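Local coordinates for protein endoglucanase (Ruminococcus champanellensis, PDB 6WQV) that probably hydrolyses internal glycosidic bonds of cellulose and related plant polysaccharides as a broad-specificity family 5 endoglucanase, and binds cellotriose, at residues A[113-118]-A[156-161]; A[191-196]-A[206-211]. One frame throughout, in Å; residues are numbered along the deposited sequence.

Contact 1 (A[113-118]-A[156-161]); sequences YCILNI and HLIFEG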
ATOM      1  N   TYR A 113      -4.498   7.581 -10.797  1.00 10.99           N
ATOM      2  CA  TYR A 113      -5.101   7.048  -9.579  1.00 11.66           C
ATOM      3  C   TYR A 113      -4.109   7.153  -8.435  1.00 11.59           C
ATOM      4  O   TYR A 113      -2.891   7.051  -8.623  1.00 10.62           O
ATOM      5  CB  TYR A 113      -5.543   5.599  -9.787  1.00 12.39           C
ATOM      6  CG  TYR A 113      -6.745   5.553 -10.694  1.00 16.27           C
ATOM      7  CD1 TYR A 113      -6.598   5.495 -12.069  1.00 20.32           C
ATOM      8  CD2 TYR A 113      -8.028   5.629 -10.171  1.00 18.30           C
ATOM      9  CE1 TYR A 113      -7.695   5.488 -12.905  1.00 25.14           C
ATOM     10  CE2 TYR A 113      -9.132   5.625 -10.997  1.00 24.01           C
ATOM     11  CZ  TYR A 113      -8.962   5.554 -12.360  1.00 26.09           C
ATOM     12  OH  TYR A 113     -10.069   5.545 -13.176  1.00 32.75           O
ATOM     13  N   CYS A 114      -4.638   7.387  -7.236  1.00 10.72           N
ATOM     14  CA  CYS A 114      -3.818   7.581  -6.054  1.00  9.85           C
ATOM     15  C   CYS A 114      -4.432   6.813  -4.897  1.00 10.47           C
ATOM     16  O   CYS A 114      -5.645   6.881  -4.675  1.00 11.59           O
ATOM     17  CB  CYS A 114      -3.734   9.066  -5.707  1.00 10.23           C
ATOM     18  SG  CYS A 114      -2.663   9.441  -4.320  1.00 13.13           S
ATOM     19  N   ILE A 115      -3.593   6.080  -4.172  1.00  9.88           N
ATOM     20  CA  ILE A 115      -3.983   5.350  -2.970  1.00  9.36           C
ATOM     21  C   ILE A 115      -3.263   6.000  -1.801  1.00  8.87           C
ATOM     22  O   ILE A 115      -2.031   6.094  -1.801  1.00 10.27           O
ATOM     23  CB  ILE A 115      -3.610   3.867  -3.077  1.00 10.21           C
ATOM     24  CG1 ILE A 115      -4.386   3.202  -4.212  1.00 11.69           C
ATOM     25  CG2 ILE A 115      -3.869   3.147  -1.752  1.00 10.47           C
ATOM     26  CD1 ILE A 115      -3.710   1.959  -4.723  1.00 11.63           C
ATOM     27  N   LEU A 116      -4.029   6.459  -0.818  1.00  9.83           N
ATOM     28  CA  LEU A 116      -3.516   7.096   0.388  1.00  9.29           C
ATOM     29  C   LEU A 116      -3.866   6.218   1.581  1.00  9.01           C
ATOM     30  O   LEU A 116      -5.032   5.837   1.740  1.00 10.29           O
ATOM     31  CB  LEU A 116      -4.178   8.468   0.547  1.00 10.97           C
ATOM     32  CG  LEU A 116      -3.850   9.249   1.819  1.00 10.52           C
ATOM     33  CD1 LEU A 116      -2.367   9.583   1.814  1.00 11.48           C
ATOM     34  CD2 LEU A 116      -4.687  10.497   1.929  1.00 11.72           C
ATOM     35  N   ASN A 117      -2.875   5.909   2.423  1.00  8.76           N
ATOM     36  CA  ASN A 117      -3.070   4.977   3.539  1.00  8.44           C
ATOM     37  C   ASN A 117      -2.591   5.574   4.862  1.00 11.00           C
ATOM     38  O   ASN A 117      -2.214   6.744   4.955  1.00 10.24           O
ATOM     39  CB  ASN A 117      -2.407   3.619   3.252  1.00  9.10           C
ATOM     40  CG  ASN A 117      -0.901   3.617   3.490  1.00 10.34           C
ATOM     41  OD1 ASN A 117      -0.318   4.597   3.944  1.00 10.48           O
ATOM     42  ND2 ASN A 117      -0.263   2.483   3.186  1.00 10.24           N
ATOM     43  N   ILE A 118      -2.683   4.750   5.914  1.00 10.34           N
ATOM     44  CA  ILE A 118      -1.837   4.853   7.099  1.00  9.96           C
ATOM     45  C   ILE A 118      -0.877   3.666   7.050  1.00  9.70           C
ATOM     46  O   ILE A 118      -1.266   2.564   6.641  1.00 11.46           O
ATOM     47  CB  ILE A 118      -2.622   4.925   8.425  1.00 11.10           C
ATOM     48  CG1 ILE A 118      -3.237   3.586   8.836  1.00 12.45           C
ATOM     49  CG2 ILE A 118      -3.732   5.975   8.350  1.00 11.45           C
ATOM     50  CD1 ILE A 118      -4.037   3.665  10.144  1.00 14.03           C
ATOM     51  N   HIS A 156     -10.592   9.034  -8.496  1.00 13.12           N
ATOM     52  CA  HIS A 156      -9.191   8.686  -8.656  1.00 11.55           C
ATOM     53  C   HIS A 156      -8.482   8.516  -7.322  1.00 12.48           C
ATOM     54  O   HIS A 156      -7.411   7.912  -7.287  1.00 13.14           O
ATOM     55  CB  HIS A 156      -8.459   9.724  -9.498  1.00 13.43           C
ATOM     56  CG  HIS A 156      -8.828   9.690 -10.944  1.00 15.86           C
ATOM     57  ND1 HIS A 156      -9.918  10.364 -11.449  1.00 18.39           N
ATOM     58  CD2 HIS A 156      -8.253   9.059 -11.994  1.00 18.66           C
ATOM     59  CE1 HIS A 156      -9.993  10.156 -12.752  1.00 20.71           C
ATOM     60  NE2 HIS A 156      -8.999   9.365 -13.106  1.00 19.41           N
ATOM     61  N   LEU A 157      -9.041   9.035  -6.232  1.00 11.40           N
ATOM     62  CA  LEU A 157      -8.429   8.885  -4.916  1.00 10.65           C
ATOM     63  C   LEU A 157      -9.107   7.753  -4.155  1.00 11.53           C
ATOM     64  O   LEU A 157     -10.339   7.758  -3.972  1.00 11.27           O
ATOM     65  CB  LEU A 157      -8.490  10.172  -4.098  1.00  9.99           C
ATOM     66  CG  LEU A 157      -7.784  10.140  -2.744  1.00 10.03           C
ATOM     67  CD1 LEU A 157      -6.297   9.865  -2.917  1.00 12.46           C
ATOM     68  CD2 LEU A 157      -8.038  11.454  -2.023  1.00 12.27           C
ATOM     69  N   ILE A 158      -8.301   6.794  -3.715  1.00 10.34           N
ATOM     70  CA  ILE A 158      -8.717   5.636  -2.936  1.00  9.56           C
ATOM     71  C   ILE A 158      -8.080   5.750  -1.561  1.00 11.25           C
ATOM     72  O   ILE A 158      -6.898   6.096  -1.446  1.00 11.27           O
ATOM     73  CB  ILE A 158      -8.214   4.364  -3.647  1.00 11.01           C
ATOM     74  CG1 ILE A 158      -8.841   4.228  -5.033  1.00 11.25           C
ATOM     75  CG2 ILE A 158      -8.457   3.124  -2.792  1.00 12.23           C
ATOM     76  CD1 ILE A 158      -8.086   3.269  -5.937  1.00 16.13           C
ATOM     77  N   PHE A 159      -8.855   5.474  -0.518  1.00 10.12           N
ATOM     78  CA  PHE A 159      -8.300   5.391   0.826  1.00  9.43           C
ATOM     79  C   PHE A 159      -8.058   3.921   1.200  1.00 11.08           C
ATOM     80  O   PHE A 159      -8.928   3.069   0.972  1.00 10.28           O
ATOM     81  CB  PHE A 159      -9.270   5.945   1.869  1.00 11.03           C
ATOM     82  CG  PHE A 159      -9.661   7.389   1.700  1.00 11.44           C
ATOM     83  CD1 PHE A 159      -8.858   8.311   1.055  1.00 11.42           C
ATOM     84  CD2 PHE A 159     -10.849   7.826   2.258  1.00 11.92           C
ATOM     85  CE1 PHE A 159      -9.265   9.633   0.950  1.00 12.03           C
ATOM     86  CE2 PHE A 159     -11.249   9.132   2.160  1.00 11.50           C
ATOM     87  CZ  PHE A 159     -10.465  10.037   1.502  1.00 11.80           C
ATOM     88  N   GLU A 160      -6.892   3.640   1.796  1.00 11.14           N
ATOM     89  CA  GLU A 160      -6.525   2.321   2.310  1.00 10.80           C
ATOM     90  C   GLU A 160      -6.360   2.419   3.825  1.00 10.06           C
ATOM     91  O   GLU A 160      -5.512   3.170   4.317  1.00 10.27           O
ATOM     92  CB  GLU A 160      -5.225   1.809   1.668  1.00  9.03           C
ATOM     93  CG  GLU A 160      -4.791   0.498   2.288  1.00 12.74           C
ATOM     94  CD  GLU A 160      -3.641  -0.154   1.584  1.00 15.05           C
ATOM     95  OE1 GLU A 160      -2.667   0.555   1.268  1.00 15.27           O
ATOM     96  OE2 GLU A 160      -3.719  -1.379   1.359  1.00 14.16           O
ATOM     97  N   GLY A 161      -7.165   1.645   4.570  1.00  9.03           N
ATOM     98  CA  GLY A 161      -7.342   1.925   5.992  1.00 11.18           C
ATOM     99  C   GLY A 161      -6.157   1.591   6.880  1.00 11.75           C
ATOM    100  O   GLY A 161      -5.965   2.229   7.921  1.00 11.89           O
TER
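Tyr113 and His156 meet ring to ring at the start of the paired strands, where His156 CD2 lies 3.5 Å above the Tyr113 ring plane, over its centre. The matching first torsions (CG anti to the carbonyl carbon, chi1 -71° in both) leave the two side chains crossing at an angle. Their ring planes are tilted by 34°, so the CD2 corner of the imidazole comes nearest, with NE2 close behind. This end is the solvent side, since His156 is the one partly exposed residue of the contact, though its ring still packs closely on Tyr113.

Further along, the contact becomes a fully buried parallel ladder held by short, straight backbone bonds. Cys114 N donates to His156 O at 2.8 Å and Leu116 N to Ile158 O at 3.0 Å, while Ile158 N and Glu160 N return bonds to Cys114 O and Leu116 O; all four have N-H...O angles of at least 164°. These are the third and fourth strands of the eight-stranded TIM barrel, joined by the crossover helix 129-149 in a beta-alpha-beta unit. On the inner face Ile115 and Ile158 lie side by side, Ile115 CG1 being 4.0 Å from Ile158 CB, and Ile115 CG2 reaches Glu160 CB at 3.9 Å. On the outer face Cys114 CB meets Leu157 CD1 at 3.9 Å, and Val107 and Ile108 of helix 94-108 pack over Cys114.

Asn117 and Glu160 pair more loosely: they run alongside, yet Asn117 ND2 stays 3.6 Å from Glu160 OE1 without a hydrogen bond. Their polar ends are held by others: Arg75 forms a salt bridge with Glu160, and Asn117 bonds Val78 N through OD1 and His119, a residue of the glycan pocket, through ND2.

Contact 2 (A[191-196]-A[206-211]); sequences TFVNTV and RCLMVP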
ATOM      1  N   THR A 191     -14.213  -0.431  11.466  1.00 11.60           N
ATOM      2  CA  THR A 191     -14.206   0.942  11.962  1.00 11.21           C
ATOM      3  C   THR A 191     -13.773   1.913  10.875  1.00 12.12           C
ATOM      4  O   THR A 191     -14.381   2.972  10.692  1.00 13.74           O
ATOM      5  CB  THR A 191     -13.276   1.045  13.169  1.00 13.27           C
ATOM      6  OG1 THR A 191     -13.807   0.243  14.230  1.00 13.83           O
ATOM      7  CG2 THR A 191     -13.146   2.480  13.636  1.00 14.56           C
ATOM      8  N   PHE A 192     -12.700   1.576  10.155  1.00 11.59           N
ATOM      9  CA  PHE A 192     -12.227   2.439   9.078  1.00 11.70           C
ATOM     10  C   PHE A 192     -13.334   2.728   8.072  1.00  9.96           C
ATOM     11  O   PHE A 192     -13.571   3.883   7.700  1.00 10.82           O
ATOM     12  CB  PHE A 192     -11.012   1.775   8.410  1.00 11.25           C
ATOM     13  CG  PHE A 192     -10.745   2.242   7.001  1.00  9.78           C
ATOM     14  CD1 PHE A 192     -10.334   3.540   6.741  1.00 10.47           C
ATOM     15  CD2 PHE A 192     -10.887   1.365   5.938  1.00 10.26           C
ATOM     16  CE1 PHE A 192     -10.083   3.954   5.429  1.00 10.72           C
ATOM     17  CE2 PHE A 192     -10.640   1.765   4.635  1.00 10.86           C
ATOM     18  CZ  PHE A 192     -10.239   3.061   4.381  1.00 11.24           C
ATOM     19  N   VAL A 193     -14.025   1.687   7.616  1.00 11.14           N
ATOM     20  CA  VAL A 193     -15.075   1.889   6.620  1.00 12.21           C
ATOM     21  C   VAL A 193     -16.180   2.774   7.188  1.00 12.92           C
ATOM     22  O   VAL A 193     -16.615   3.738   6.551  1.00 12.53           O
ATOM     23  CB  VAL A 193     -15.606   0.536   6.120  1.00 12.56           C
ATOM     24  CG1 VAL A 193     -16.837   0.724   5.260  1.00 13.78           C
ATOM     25  CG2 VAL A 193     -14.524  -0.201   5.347  1.00 11.42           C
ATOM     26  N   ASN A 194     -16.631   2.470   8.408  1.00 12.29           N
ATOM     27  CA  ASN A 194     -17.693   3.280   9.009  1.00 12.89           C
ATOM     28  C   ASN A 194     -17.267   4.735   9.139  1.00 13.27           C
ATOM     29  O   ASN A 194     -18.073   5.651   8.917  1.00 12.93           O
ATOM     30  CB  ASN A 194     -18.058   2.738  10.393  1.00 14.02           C
ATOM     31  CG  ASN A 194     -18.723   1.373  10.345  1.00 16.74           C
ATOM     32  OD1 ASN A 194     -19.244   0.951   9.316  1.00 20.23           O
ATOM     33  ND2 ASN A 194     -18.706   0.677  11.477  1.00 19.23           N
ATOM     34  N   THR A 195     -16.008   4.969   9.531  1.00 12.37           N
ATOM     35  CA  THR A 195     -15.519   6.326   9.764  1.00 11.98           C
ATOM     36  C   THR A 195     -15.525   7.136   8.476  1.00 12.01           C
ATOM     37  O   THR A 195     -15.910   8.313   8.469  1.00 12.19           O
ATOM     38  CB  THR A 195     -14.109   6.247  10.358  1.00 12.91           C
ATOM     39  OG1 THR A 195     -14.158   5.627  11.653  1.00 14.52           O
ATOM     40  CG2 THR A 195     -13.448   7.631  10.464  1.00 13.78           C
ATOM     41  N   VAL A 196     -15.120   6.519   7.365  1.00 11.00           N
ATOM     42  CA  VAL A 196     -15.104   7.231   6.097  1.00 10.50           C
ATOM     43  C   VAL A 196     -16.523   7.514   5.619  1.00 11.37           C
ATOM     44  O   VAL A 196     -16.835   8.633   5.193  1.00 11.52           O
ATOM     45  CB  VAL A 196     -14.290   6.431   5.064  1.00 10.96           C
ATOM     46  CG1 VAL A 196     -14.466   7.034   3.679  1.00 12.44           C
ATOM     47  CG2 VAL A 196     -12.818   6.373   5.452  1.00 12.03           C
ATOM     48  N   ARG A 206     -16.681   6.538  -2.475  1.00 12.29           N
ATOM     49  CA  ARG A 206     -15.273   6.283  -2.758  1.00 12.93           C
ATOM     50  C   ARG A 206     -14.939   4.804  -2.574  1.00 11.83           C
ATOM     51  O   ARG A 206     -15.430   4.148  -1.654  1.00 12.65           O
ATOM     52  CB  ARG A 206     -14.411   7.112  -1.804  1.00 11.44           C
ATOM     53  CG  ARG A 206     -12.917   7.109  -2.123  1.00 13.43           C
ATOM     54  CD  ARG A 206     -12.117   8.076  -1.239  1.00 11.97           C
ATOM     55  NE  ARG A 206     -12.759   9.386  -1.191  1.00 12.68           N
ATOM     56  CZ  ARG A 206     -12.767  10.272  -2.187  1.00 11.87           C
ATOM     57  NH1 ARG A 206     -12.142  10.014  -3.326  1.00 11.24           N
ATOM     58  NH2 ARG A 206     -13.412  11.423  -2.035  1.00 12.39           N
ATOM     59  N   CYS A 207     -14.081   4.273  -3.440  1.00 11.36           N
ATOM     60  CA  CYS A 207     -13.564   2.930  -3.224  1.00 11.07           C
ATOM     61  C   CYS A 207     -12.522   2.941  -2.111  1.00 10.83           C
ATOM     62  O   CYS A 207     -11.710   3.869  -1.998  1.00 12.53           O
ATOM     63  CB  CYS A 207     -12.966   2.368  -4.512  1.00 13.32           C
ATOM     64  SG  CYS A 207     -14.212   1.892  -5.718  1.00 16.17           S
ATOM     65  N   LEU A 208     -12.550   1.902  -1.274  1.00 11.66           N
ATOM     66  CA  LEU A 208     -11.679   1.793  -0.117  1.00 10.58           C
ATOM     67  C   LEU A 208     -10.962   0.449  -0.144  1.00 12.41           C
ATOM     68  O   LEU A 208     -11.511  -0.557  -0.599  1.00 13.65           O
ATOM     69  CB  LEU A 208     -12.505   1.891   1.161  1.00 12.24           C
ATOM     70  CG  LEU A 208     -13.475   3.068   1.281  1.00 11.78           C
ATOM     71  CD1 LEU A 208     -14.271   2.929   2.579  1.00 13.33           C
ATOM     72  CD2 LEU A 208     -12.749   4.387   1.209  1.00 12.69           C
ATOM     73  N   MET A 209      -9.728   0.448   0.354  1.00 11.28           N
ATOM     74  CA  MET A 209      -8.898  -0.750   0.399  1.00 10.93           C
ATOM     75  C   MET A 209      -8.652  -1.150   1.849  1.00 10.49           C
ATOM     76  O   MET A 209      -8.476  -0.290   2.721  1.00 11.27           O
ATOM     77  CB  MET A 209      -7.554  -0.516  -0.317  1.00 12.92           C
ATOM     78  CG  MET A 209      -7.631  -0.537  -1.845  1.00 12.68           C
ATOM     79  SD  MET A 209      -6.129   0.072  -2.649  1.00 15.63           S
ATOM     80  CE  MET A 209      -4.963  -0.915  -1.762  1.00 12.32           C
ATOM     81  N   VAL A 210      -8.668  -2.456   2.103  1.00 10.63           N
ATOM     82  CA  VAL A 210      -8.408  -3.011   3.431  1.00 10.08           C
ATOM     83  C   VAL A 210      -7.468  -4.203   3.321  1.00 10.07           C
ATOM     84  O   VAL A 210      -7.597  -5.020   2.393  1.00 11.97           O
ATOM     85  CB  VAL A 210      -9.701  -3.430   4.154  1.00 12.74           C
ATOM     86  CG1 VAL A 210     -10.516  -2.215   4.573  1.00 11.93           C
ATOM     87  CG2 VAL A 210     -10.538  -4.379   3.282  1.00 13.95           C
ATOM     88  N   PRO A 211      -6.532  -4.353   4.261  1.00 10.57           N
ATOM     89  CA  PRO A 211      -5.652  -5.530   4.239  1.00 10.57           C
ATOM     90  C   PRO A 211      -6.167  -6.680   5.078  1.00 11.57           C
ATOM     91  O   PRO A 211      -6.939  -6.471   6.018  1.00 12.36           O
ATOM     92  CB  PRO A 211      -4.358  -4.994   4.856  1.00 10.88           C
ATOM     93  CG  PRO A 211      -4.892  -4.038   5.914  1.00 11.95           C
ATOM     94  CD  PRO A 211      -6.142  -3.402   5.314  1.00 11.06           C
TER
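With CG anti to its backbone N (chi1 158°), Phe192 extends its ring from the helix to the strand, where Leu208, its CG beside its own backbone N (chi1 -51°), leaves the strand toward the helix and offers both methyls to it. The ring brings CE2 to 3.9 Å from Leu208 CB and to 3.5 Å from Met209 O, both approached obliquely. Val210 CG1 meets the rim of the ring, almost level with it, 3.8 Å from Phe192 CD2. The branches of Leu208 divide the rest: CD1 is 4.2 Å from Val193 CG2, and CD2 is 4.0 Å from Val196 CG1, the Leu208 and Val196 side chains passing alongside and pointing opposite ways. No hydrogen bond crosses between the segments, so apolar packing carries the contact. An alanine in place of Phe192 would probably leave Leu208 CB and Val210 CG1 without their shared aromatic partner and open a gap in front of Trp143, whose ring also meets the phenyl group. Met209 points away from the helix and touches Ile158 and Glu160. The segment axes approach to 9.9 Å at 163°, so helix and strand run nearly antiparallel, the layering of an outer helix against the central parallel barrel in a TIM-barrel glycoside hydrolase.

How the contacts relate
Both contacts are buried, but contact 1 lies deeper, about 8 Å from the chain centre to its own centre, against 14 Å for contact 2. The strand of 156-161 links them, since it neighbours that of 206-211 in the barrel: Phe159 O and Met209 N are 2.8 Å apart, a probable hydrogen bond, and the Phe192 ring packs on Gly161 N. Arg206 NH1 adds a probable bond to Leu157 O. Along the chain, helix 179-197 follows strand 157-160, so contact 1 pairs strands three and four and contact 2 lays the next helix on strand five. Chemistry changes accordingly, from backbone hydrogen bonding, with isoleucines and polar or charged groups on the inner face, to largely apolar packing between barrel and helix.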